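Local coordinates for nucleotidyltransferase-like protein (Exiguobacterium sibiricum, PDB 3C18) that probably transfers nucleotidyl groups, as a nucleotidyltransferase-like protein that also carries a C-terminal helix-turn-helix domain, at the interface of chains A and B. Residues are numbered along the deposited sequence; one frame, centred on the assembly and turned at random. Chains: chain A/B, Nucleotidyltransferase-like protein.

Contacts 1 and 2, the centres of their C-alpha atoms about 46 Å apart, both use strand 53-60 of the nucleotidyltransferase-like region against the C-terminal helix-turn-helix region of the other copy. In contact 1 the later part of the strand in chain A pairs with strand 281-288 of chain B; in contact 2 the start of the same strand in chain B meets helices 240-245 and 253-265 of chain A. Because the interface is two-fold symmetric, each contact recurs with the chains exchanged. Each strand 53-60 is thus gripped at both stretches by its partner, a reciprocal exchange that suggests a dimer, although the assembly alone does not prove it.

Contact 1: the interface of chains A and B. Residues chain A 9, 57-59; chain B 281-283.
A:Arg59 and B:Glu282 face each other in an antiparallel bridge that joins strand 53-60 of one chain to strand 281-288 of the other, so that a beta-sheet runs on across the interface. The backbone N of A:Arg59 donates to O of B:Glu282 at 2.8 Å, and the amide of B:Glu282 returns a bond to the carbonyl of A:Arg59. The two side chains run side by side from this paired backbone. A:Arg59 grips the carboxylate side-on: NE reaches OE1 of B:Glu282 at 3.0 Å, nearly straight at 172°, while NH2 forms a salt bridge to OE2. Both oxygens lie close to the guanidinium plane, yet the carboxylate is turned 46° against it: OE1 is met from above the carboxylate plane and OE2 on its syn side, also tilted out of that plane. A bend at chi3 (66°) in the arginine brings its NE edge round to the acid. Water 1 adds a further link, 2.7 Å from OE1 of B:Glu282 and 3.2 Å from the carbonyl O of A:Arg59. Were A:Arg59 an alanine, the carboxylate of B:Glu282 would probably lose its cationic mate and be freer to turn.

On the other face of the paired strands, A:Tyr58 supplies the apolar part. Two methyls flank the CD1/CE1 rim of its ring from opposite sides: CD2 of B:Leu283 is 3.5 Å from CE1 of A:Tyr58, and CG2 of B:Val281 is 3.7 Å from CD1. A:Ile9, from helix 2-15, lies over the same side of the tyrosine ring as the valine, its CG1 4.3 Å from CG2 of B:Val281.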
# COMPACT_ATOMS: atom_id res chain seq x y z
N ILE A 9 12.83 19.78 25.33
CA ILE A 9 12.29 19.53 23.99
C ILE A 9 10.76 19.46 24.01
O ILE A 9 10.11 20.07 23.19
CB ILE A 9 12.85 18.22 23.35
CG1 ILE A 9 14.37 18.33 23.16
CG2 ILE A 9 12.15 17.94 21.99
CD1 ILE A 9 15.02 17.15 22.47
N HIS A 57 14.20 15.74 14.44
CA HIS A 57 15.38 15.09 15.07
C HIS A 57 16.24 16.09 15.83
O HIS A 57 16.66 17.09 15.30
CB HIS A 57 16.30 14.42 14.03
CG HIS A 57 15.76 13.16 13.46
ND1 HIS A 57 16.32 12.54 12.36
CD2 HIS A 57 14.68 12.42 13.80
CE1 HIS A 57 15.62 11.45 12.08
NE2 HIS A 57 14.63 11.34 12.95
N TYR A 58 16.52 15.73 17.07
CA TYR A 58 17.28 16.54 18.00
C TYR A 58 18.41 15.79 18.69
O TYR A 58 18.39 14.58 18.81
CB TYR A 58 16.34 16.97 19.15
CG TYR A 58 15.12 17.74 18.72
CD1 TYR A 58 15.19 19.09 18.40
CD2 TYR A 58 13.87 17.11 18.64
CE1 TYR A 58 14.08 19.79 18.01
CE2 TYR A 58 12.75 17.81 18.25
CZ TYR A 58 12.86 19.13 17.94
OH TYR A 58 11.75 19.83 17.55
N ARG A 59 19.40 16.55 19.14
CA ARG A 59 20.37 16.05 20.14
C ARG A 59 20.38 17.03 21.31
O ARG A 59 20.49 18.25 21.14
CB ARG A 59 21.79 15.83 19.60
CG ARG A 59 22.64 14.99 20.56
CD ARG A 59 23.97 14.63 19.96
NE ARG A 59 24.80 15.79 19.75
CZ ARG A 59 25.96 15.76 19.11
NH1 ARG A 59 26.42 14.62 18.63
NH2 ARG A 59 26.66 16.86 18.94
N VAL B 281 19.68 22.78 22.95
CA VAL B 281 19.25 21.79 21.97
C VAL B 281 19.96 21.95 20.63
O VAL B 281 20.18 23.04 20.15
CB VAL B 281 17.74 21.85 21.73
CG1 VAL B 281 17.40 23.12 20.93
CG2 VAL B 281 17.28 20.61 21.02
N GLU B 282 20.37 20.82 20.08
CA GLU B 282 20.91 20.74 18.74
C GLU B 282 19.92 20.10 17.77
O GLU B 282 19.18 19.17 18.11
CB GLU B 282 22.17 19.90 18.72
CG GLU B 282 23.37 20.52 19.39
CD GLU B 282 24.37 19.47 19.83
OE1 GLU B 282 23.98 18.57 20.62
OE2 GLU B 282 25.53 19.54 19.40
N LEU B 283 19.94 20.60 16.54
CA LEU B 283 19.18 19.97 15.47
C LEU B 283 20.13 19.11 14.69
O LEU B 283 21.22 19.53 14.37
CB LEU B 283 18.52 21.01 14.56
CG LEU B 283 17.33 21.75 15.21
CD1 LEU B 283 16.91 22.93 14.38
CD2 LEU B 283 16.17 20.83 15.40
O HOH W 1 22.92 19.45 22.92

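Contact 2: the interface of chains A and B. Residues chain A 240-241, 244-245, 253; chain B 53-56.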
# COMPACT_ATOMS: atom_id res chain seq x y z
N MSE A 240 -23.95 1.28 -7.37
CA MSE A 240 -22.51 1.25 -7.11
C MSE A 240 -22.06 2.58 -6.58
O MSE A 240 -21.30 2.67 -5.64
CB MSE A 240 -21.72 0.94 -8.40
CG MSE A 240 -20.21 0.92 -8.25
SE MSE A 240 -19.57 -0.22 -6.79
CE MSE A 240 -20.03 -2.01 -7.40
N HIS A 241 -22.53 3.65 -7.20
CA HIS A 241 -22.14 5.01 -6.75
C HIS A 241 -22.49 5.25 -5.30
O HIS A 241 -21.72 5.81 -4.52
CB HIS A 241 -22.71 6.09 -7.66
CG HIS A 241 -22.14 7.45 -7.40
ND1 HIS A 241 -20.78 7.68 -7.36
CD2 HIS A 241 -22.74 8.65 -7.21
CE1 HIS A 241 -20.57 8.96 -7.13
NE2 HIS A 241 -21.74 9.57 -7.04
N MSE A 244 -20.03 3.42 -3.19
CA MSE A 244 -18.75 4.12 -3.26
C MSE A 244 -18.70 5.37 -2.43
O MSE A 244 -17.62 5.81 -2.03
CB MSE A 244 -18.35 4.47 -4.68
CG MSE A 244 -18.08 3.30 -5.55
SE MSE A 244 -16.39 2.40 -5.24
CE MSE A 244 -15.28 3.84 -5.81
N GLU A 245 -19.88 5.95 -2.19
CA GLU A 245 -19.99 7.22 -1.51
C GLU A 245 -20.30 7.07 -0.04
O GLU A 245 -20.25 8.01 0.71
CB GLU A 245 -21.09 8.09 -2.13
CG GLU A 245 -20.78 8.62 -3.53
CD GLU A 245 -19.46 9.40 -3.60
OE1 GLU A 245 -19.45 10.48 -2.99
OE2 GLU A 245 -18.47 8.95 -4.29
N LYS A 253 -13.15 1.28 -0.89
CA LYS A 253 -13.46 1.80 -2.24
C LYS A 253 -12.65 1.10 -3.32
O LYS A 253 -13.17 0.72 -4.38
CB LYS A 253 -13.24 3.32 -2.37
CG LYS A 253 -14.28 4.14 -1.69
CD LYS A 253 -14.03 5.64 -1.84
CE LYS A 253 -14.08 6.16 -3.27
NZ LYS A 253 -14.16 7.69 -3.28
N TRP B 53 -11.89 10.14 -6.71
CA TRP B 53 -12.12 9.01 -7.59
C TRP B 53 -13.37 8.28 -7.16
O TRP B 53 -13.49 7.87 -6.03
CB TRP B 53 -10.89 8.05 -7.61
CG TRP B 53 -11.24 6.76 -8.18
CD1 TRP B 53 -11.58 6.50 -9.49
CD2 TRP B 53 -11.38 5.52 -7.47
NE1 TRP B 53 -11.89 5.17 -9.64
CE2 TRP B 53 -11.81 4.55 -8.41
CE3 TRP B 53 -11.21 5.14 -6.14
CZ2 TRP B 53 -12.03 3.21 -8.05
CZ3 TRP B 53 -11.42 3.83 -5.80
CH2 TRP B 53 -11.84 2.88 -6.75
N THR B 54 -14.32 8.13 -8.08
CA THR B 54 -15.52 7.32 -7.82
C THR B 54 -15.97 6.51 -9.04
O THR B 54 -15.40 6.63 -10.14
CB THR B 54 -16.65 8.21 -7.27
OG1 THR B 54 -17.71 7.36 -6.82
CG2 THR B 54 -17.12 9.24 -8.35
N VAL B 55 -16.94 5.62 -8.81
CA VAL B 55 -17.42 4.70 -9.83
C VAL B 55 -18.94 4.66 -9.87
O VAL B 55 -19.57 4.69 -8.85
CB VAL B 55 -16.94 3.25 -9.62
CG1 VAL B 55 -17.43 2.34 -10.76
CG2 VAL B 55 -15.44 3.19 -9.52
N LYS B 56 -19.46 4.62 -11.08
CA LYS B 56 -20.91 4.49 -11.36
C LYS B 56 -21.09 3.29 -12.36
O LYS B 56 -20.29 3.09 -13.23
CB LYS B 56 -21.46 5.77 -11.96
CG LYS B 56 -21.06 7.03 -11.17
CD LYS B 56 -21.68 8.31 -11.72
CE LYS B 56 -21.14 9.56 -11.00
NZ LYS B 56 -22.00 10.77 -11.28
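The imidazole of A:His241 lies between two aliphatic chains: CE of B:Lys56 sits over the centre of one face, 3.9 Å above the plane, and CG of A:Glu245 covers the opposite face, nearer the rim than the centre. At its edge, in plane, is CB of B:Thr54. The extended B:Lys56 runs along the ring, and its NZ, 4.4 Å from NE2 of A:His241, may disfavour a charged imidazole. The indole of B:Trp53 carries the terminal methyl CE of A:Met244, a selenomethionine, on one face, displaced from the ring centre and 3.7 Å from CH2 of the tryptophan. Bends at chi2 and chi3 (-76° and -66°) fold this methyl back onto the ring, where it also meets CG2 of B:Val55 at 3.8 Å.

Helix 240-245 thus rests on the start of strand 53-60 of the partner, a docking of the helix-turn-helix region onto the nucleotidyltransferase-like sheet. The hydroxyl of B:Thr54 meets two polar groups of this helix. OG1 donates to OE2 of A:Glu245 at 3.1 Å, on the anti side of the carboxylate, and ND1 of A:His241 adds a weak, poorly aligned bond to the same hydroxyl oxygen. A:Glu245 thus packs on the histidine through CG and accepts from the threonine through OE2. Beyond them A:Lys253, from helix 253-265, runs antiparallel to the indole side chain, and its NZ donates to the backbone O of B:Trp53 at 2.8 Å.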